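Local coordinates for PUA domain-containing protein (Aeropyrum pernix, PDB 2CX0) that is of unknown function but probably binds RNA, possibly in connection with translation initiation, at residues 77-82 / 167-172; 92-97 / 130-135. One frame throughout, in Å; residues are numbered along the deposited sequence.

Overall arrangement
From the N terminus the chain first builds an antiparallel sheet that ends in strand 76-78 and then enters helix 80-86; this turning point is the first half of contact 1. Strand 93-97 follows and, after helix 99-107 and strands 111-112 and 116-121, is joined by strand 128-133 in contact 2, a loop with 32 residues between its segments. Strand 138-145 and helix 149-158 come next, and strand 163-170 brings the chain back to close contact 1 over 84 intervening residues. Contact 2 is therefore nested inside contact 1. Their centres lie about 13 Å apart. Contact 2 is internal to the mixed sheet of the PUA domain, whereas contact 1 joins that sheet to the N-terminal one.

Contact 1. Residues 77-82 / 167-172; sequences YPTLQC and RVHRLG
His169 and Leu80 meet at the interface between the N-terminal region and the PUA domain, where residues 77-82 pass from the last strand of an antiparallel sheet into helix 80-86. The opposing segment 167-172 takes in the end of strand 163-170 and the loop after it, with a classic beta bulge in which Val168 and His169 both face Val142 of strand 138-145. The touching parts run nearly in the same direction (6° apart) and bury 298 Å² between them, much of it side chain against the opposite backbone.

His169 carries the largest share. Its CG is anti to the backbone N (chi1 164°), and its ring brings CE1 to the start of the helix: Leu80 N lies in the ring plane at the edge, 3.0 Å from His169 CE1. Leu80 CG rests 3.5 Å from the same His169 CE1, the two side chains crossing obliquely. Leu80 CD1 reaches the backbone of Leu171, 3.4 Å from Leu171 N and 3.9 Å from Leu171 CB. Trp176 of helix 174-183 also touches both leucines.

Thr79 sits at the N-cap of the helix, and its OG1 accepts from Cys82 N at 2.9 Å and is also hydrogen-bonded to Pro66 O. At the other end, Val168 meets Tyr77, whose hydroxyl is held by Asp73. The two side chains cross at about a right angle in a CH-pi contact: Val168 CG1 stands over the ring centre, 4.1 Å from the centroid and 11° off the normal, while Val168 CG2 approaches Tyr77 CE1 at 4.0 Å.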
# COMPACT_ATOMS: atom_id res chain seq x y z
N TYR A 77 -5.76 -3.31 0.65
CA TYR A 77 -4.57 -2.50 0.91
C TYR A 77 -4.52 -1.24 0.01
O TYR A 77 -5.13 -1.17 -1.05
CB TYR A 77 -3.29 -3.29 0.57
CG TYR A 77 -2.99 -4.45 1.45
CD1 TYR A 77 -1.99 -4.36 2.42
CD2 TYR A 77 -3.73 -5.64 1.32
CE1 TYR A 77 -1.73 -5.46 3.28
CE2 TYR A 77 -3.48 -6.76 2.18
CZ TYR A 77 -2.48 -6.63 3.14
OH TYR A 77 -2.25 -7.66 4.01
N PRO A 78 -3.81 -0.22 0.47
CA PRO A 78 -3.69 1.00 -0.33
C PRO A 78 -2.47 0.84 -1.27
O PRO A 78 -1.44 0.18 -0.92
CB PRO A 78 -3.35 2.09 0.69
CG PRO A 78 -2.57 1.23 1.84
CD PRO A 78 -3.27 -0.13 1.83
N THR A 79 -2.54 1.51 -2.42
CA THR A 79 -1.41 1.59 -3.30
C THR A 79 -0.56 2.73 -2.73
O THR A 79 -1.00 3.54 -1.85
CB THR A 79 -1.82 2.09 -4.68
OG1 THR A 79 -2.60 3.33 -4.52
CG2 THR A 79 -2.64 0.94 -5.41
N LEU A 80 0.65 2.85 -3.27
CA LEU A 80 1.49 3.99 -2.83
C LEU A 80 0.86 5.29 -3.34
O LEU A 80 1.02 6.35 -2.72
CB LEU A 80 2.93 3.86 -3.37
CG LEU A 80 3.66 2.67 -2.73
CD1 LEU A 80 5.11 2.78 -3.21
CD2 LEU A 80 3.67 2.73 -1.16
N GLN A 81 0.17 5.23 -4.50
CA GLN A 81 -0.53 6.43 -5.03
C GLN A 81 -1.61 6.91 -4.03
O GLN A 81 -1.81 8.12 -3.85
CB GLN A 81 -1.20 6.14 -6.41
CG GLN A 81 -0.18 5.95 -7.57
CD GLN A 81 0.54 4.60 -7.60
OE1 GLN A 81 0.20 3.69 -6.81
NE2 GLN A 81 1.52 4.45 -8.53
N CYS A 82 -2.28 5.95 -3.37
CA CYS A 82 -3.28 6.28 -2.37
C CYS A 82 -2.59 7.01 -1.20
O CYS A 82 -3.08 8.03 -0.62
CB CYS A 82 -3.93 4.98 -1.85
SG CYS A 82 -5.09 5.26 -0.47
N ARG A 167 6.73 -7.49 2.71
CA ARG A 167 6.33 -6.69 1.56
C ARG A 167 5.01 -7.18 0.88
O ARG A 167 4.83 -8.38 0.68
CB ARG A 167 7.50 -6.71 0.51
CG ARG A 167 7.06 -6.14 -0.87
CD ARG A 167 7.78 -6.84 -2.04
NE ARG A 167 7.33 -8.24 -2.17
CZ ARG A 167 8.06 -9.31 -1.90
NH1 ARG A 167 9.30 -9.20 -1.48
NH2 ARG A 167 7.51 -10.51 -2.02
N VAL A 168 4.08 -6.26 0.61
CA VAL A 168 2.88 -6.62 -0.17
C VAL A 168 2.92 -5.83 -1.52
O VAL A 168 2.72 -6.37 -2.60
CB VAL A 168 1.62 -6.28 0.60
CG1 VAL A 168 0.34 -6.30 -0.34
CG2 VAL A 168 1.49 -7.32 1.77
N HIS A 169 3.21 -4.53 -1.44
CA HIS A 169 3.26 -3.67 -2.62
C HIS A 169 4.39 -2.65 -2.41
O HIS A 169 4.56 -2.10 -1.29
CB HIS A 169 1.91 -2.96 -2.82
CG HIS A 169 1.97 -1.79 -3.74
ND1 HIS A 169 1.60 -0.51 -3.37
CD2 HIS A 169 2.28 -1.72 -5.06
CE1 HIS A 169 1.67 0.30 -4.43
NE2 HIS A 169 2.08 -0.42 -5.47
N ARG A 170 5.16 -2.37 -3.48
CA ARG A 170 6.28 -1.46 -3.30
C ARG A 170 6.57 -0.61 -4.53
O ARG A 170 6.12 -0.93 -5.63
CB ARG A 170 7.55 -2.24 -2.90
CG ARG A 170 7.96 -3.35 -3.91
CD ARG A 170 8.79 -2.84 -5.10
NE ARG A 170 9.14 -4.00 -5.95
CZ ARG A 170 9.83 -3.93 -7.09
NH1 ARG A 170 10.28 -2.75 -7.53
NH2 ARG A 170 10.01 -5.06 -7.81
N LEU A 171 7.30 0.48 -4.31
CA LEU A 171 7.65 1.43 -5.38
C LEU A 171 8.29 0.71 -6.61
O LEU A 171 9.32 0.05 -6.46
CB LEU A 171 8.66 2.42 -4.82
CG LEU A 171 8.51 3.82 -5.44
CD1 LEU A 171 9.31 4.91 -4.68
CD2 LEU A 171 8.88 3.67 -6.86
N GLY A 172 7.66 0.83 -7.78
CA GLY A 172 8.25 0.19 -8.96
C GLY A 172 7.80 -1.24 -9.28
O GLY A 172 8.30 -1.82 -10.25

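Contact 2. Residues 92-97 / 130-135; sequences KGVVLV and AALYHE
Val97 and His134 close a parallel strand pair of the PUA domain's mixed sheet, in which Val94, Val95, Leu96 and Val97 bridge Ala130, Ala131, Leu132 and Tyr133. The strand axes approach to 4.6 Å at a signed crossing angle of -32°. Main-chain bonds run from Val95 N to Ala130 O, Leu132 N to Val95 O and Val97 N to Leu132 O, with a weak one from Ala130 N to Gly93 O; His134 N adds a nearly straight bond to Val97 O (3.0 Å). Val97 O also lies in plane at the Tyr133 ring edge. Chi1 of 83° sets His134 CG between the backbone N and the carbonyl carbon, and the ring turns its edge to Val97 O, with His134 CD2 3.4 Å away; a sulfate ion lies near this side chain.

On one face Leu96 crosses Leu132, with Leu96 CD2 4.0 Å from Leu132 CB, and Val94 CG1 touches both Ala130 CB (4.2 Å) and Leu132 CD1 (4.3 Å), which lie on the same side of it. With CG1 anti to its carbonyl carbon (chi1 -49°), Val97 brings CG1 to 4.2 Å from Ala131 CB; Val97 CG2 is 3.6 Å from Leu132 O.

Helix 99-107 packs on Val97, Ala131 and Tyr133, while strands 116-121 and 138-145 flank the pair by hydrogen bonding to 93-97 and 128-133 respectively.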
# COMPACT_ATOMS: atom_id res chain seq x y z
N LYS A 92 -2.64 2.43 10.73
CA LYS A 92 -2.39 2.19 12.18
C LYS A 92 -0.92 2.55 12.52
O LYS A 92 -0.60 2.97 13.63
CB LYS A 92 -2.65 0.75 12.48
CG LYS A 92 -4.15 0.45 12.47
CD LYS A 92 -4.41 -0.94 13.01
CE LYS A 92 -5.90 -1.26 13.04
NZ LYS A 92 -6.59 -0.84 14.30
N GLY A 93 -0.03 2.36 11.56
CA GLY A 93 1.35 2.72 11.84
C GLY A 93 2.23 2.83 10.61
O GLY A 93 1.85 2.44 9.50
N VAL A 94 3.39 3.43 10.79
CA VAL A 94 4.35 3.50 9.71
C VAL A 94 5.72 3.23 10.37
O VAL A 94 5.88 3.45 11.59
CB VAL A 94 4.38 4.87 9.00
CG1 VAL A 94 3.07 5.14 8.23
CG2 VAL A 94 4.75 5.89 9.96
N VAL A 95 6.67 2.76 9.55
CA VAL A 95 8.02 2.43 10.01
C VAL A 95 8.93 3.25 9.15
O VAL A 95 8.79 3.24 7.91
CB VAL A 95 8.30 0.92 9.79
CG1 VAL A 95 9.74 0.59 10.14
CG2 VAL A 95 7.32 0.07 10.67
N LEU A 96 9.84 3.98 9.78
CA LEU A 96 10.77 4.82 9.05
C LEU A 96 12.02 4.01 8.84
O LEU A 96 12.43 3.24 9.74
CB LEU A 96 11.08 6.07 9.88
CG LEU A 96 9.83 6.83 10.33
CD1 LEU A 96 10.25 8.06 11.16
CD2 LEU A 96 9.02 7.24 9.09
N VAL A 97 12.63 4.16 7.67
CA VAL A 97 13.80 3.33 7.30
C VAL A 97 14.95 4.18 6.80
O VAL A 97 14.76 5.31 6.32
CB VAL A 97 13.43 2.26 6.22
CG1 VAL A 97 12.16 1.49 6.61
CG2 VAL A 97 13.19 2.96 4.76
N ALA A 130 2.95 1.03 6.49
CA ALA A 130 3.72 1.50 5.35
C ALA A 130 5.14 1.78 5.81
O ALA A 130 5.32 2.22 6.95
CB ALA A 130 3.13 2.84 4.76
N ALA A 131 6.12 1.54 4.93
CA ALA A 131 7.51 1.85 5.24
C ALA A 131 7.87 3.12 4.47
O ALA A 131 7.70 3.18 3.25
CB ALA A 131 8.44 0.72 4.82
N LEU A 132 8.46 4.10 5.19
CA LEU A 132 8.80 5.38 4.55
C LEU A 132 10.29 5.69 4.73
O LEU A 132 10.88 5.49 5.81
CB LEU A 132 8.07 6.57 5.24
CG LEU A 132 6.63 6.89 4.80
CD1 LEU A 132 5.74 5.60 4.86
CD2 LEU A 132 6.08 7.95 5.85
N TYR A 133 10.89 6.23 3.68
CA TYR A 133 12.32 6.65 3.79
C TYR A 133 12.26 7.80 4.81
O TYR A 133 11.51 8.77 4.59
CB TYR A 133 12.79 7.16 2.42
CG TYR A 133 14.18 7.76 2.46
CD1 TYR A 133 15.14 7.30 3.37
CD2 TYR A 133 14.55 8.76 1.56
CE1 TYR A 133 16.48 7.84 3.37
CE2 TYR A 133 15.85 9.29 1.54
CZ TYR A 133 16.80 8.83 2.43
OH TYR A 133 18.06 9.39 2.37
N HIS A 134 13.02 7.72 5.89
CA HIS A 134 12.96 8.74 6.94
C HIS A 134 13.24 10.19 6.55
O HIS A 134 12.54 11.08 6.97
CB HIS A 134 13.87 8.37 8.11
CG HIS A 134 15.31 8.75 7.89
ND1 HIS A 134 15.81 9.97 8.32
CD2 HIS A 134 16.31 8.14 7.24
CE1 HIS A 134 17.07 10.07 7.92
NE2 HIS A 134 17.40 8.98 7.27
N GLU A 135 14.24 10.38 5.71
CA GLU A 135 14.69 11.75 5.34
C GLU A 135 13.62 12.59 4.61
O GLU A 135 13.41 13.76 4.94
CB GLU A 135 15.98 11.64 4.46
CG GLU A 135 16.69 12.95 4.08
CD GLU A 135 17.09 13.76 5.32
OE1 GLU A 135 17.36 13.15 6.39
OE2 GLU A 135 17.12 15.01 5.25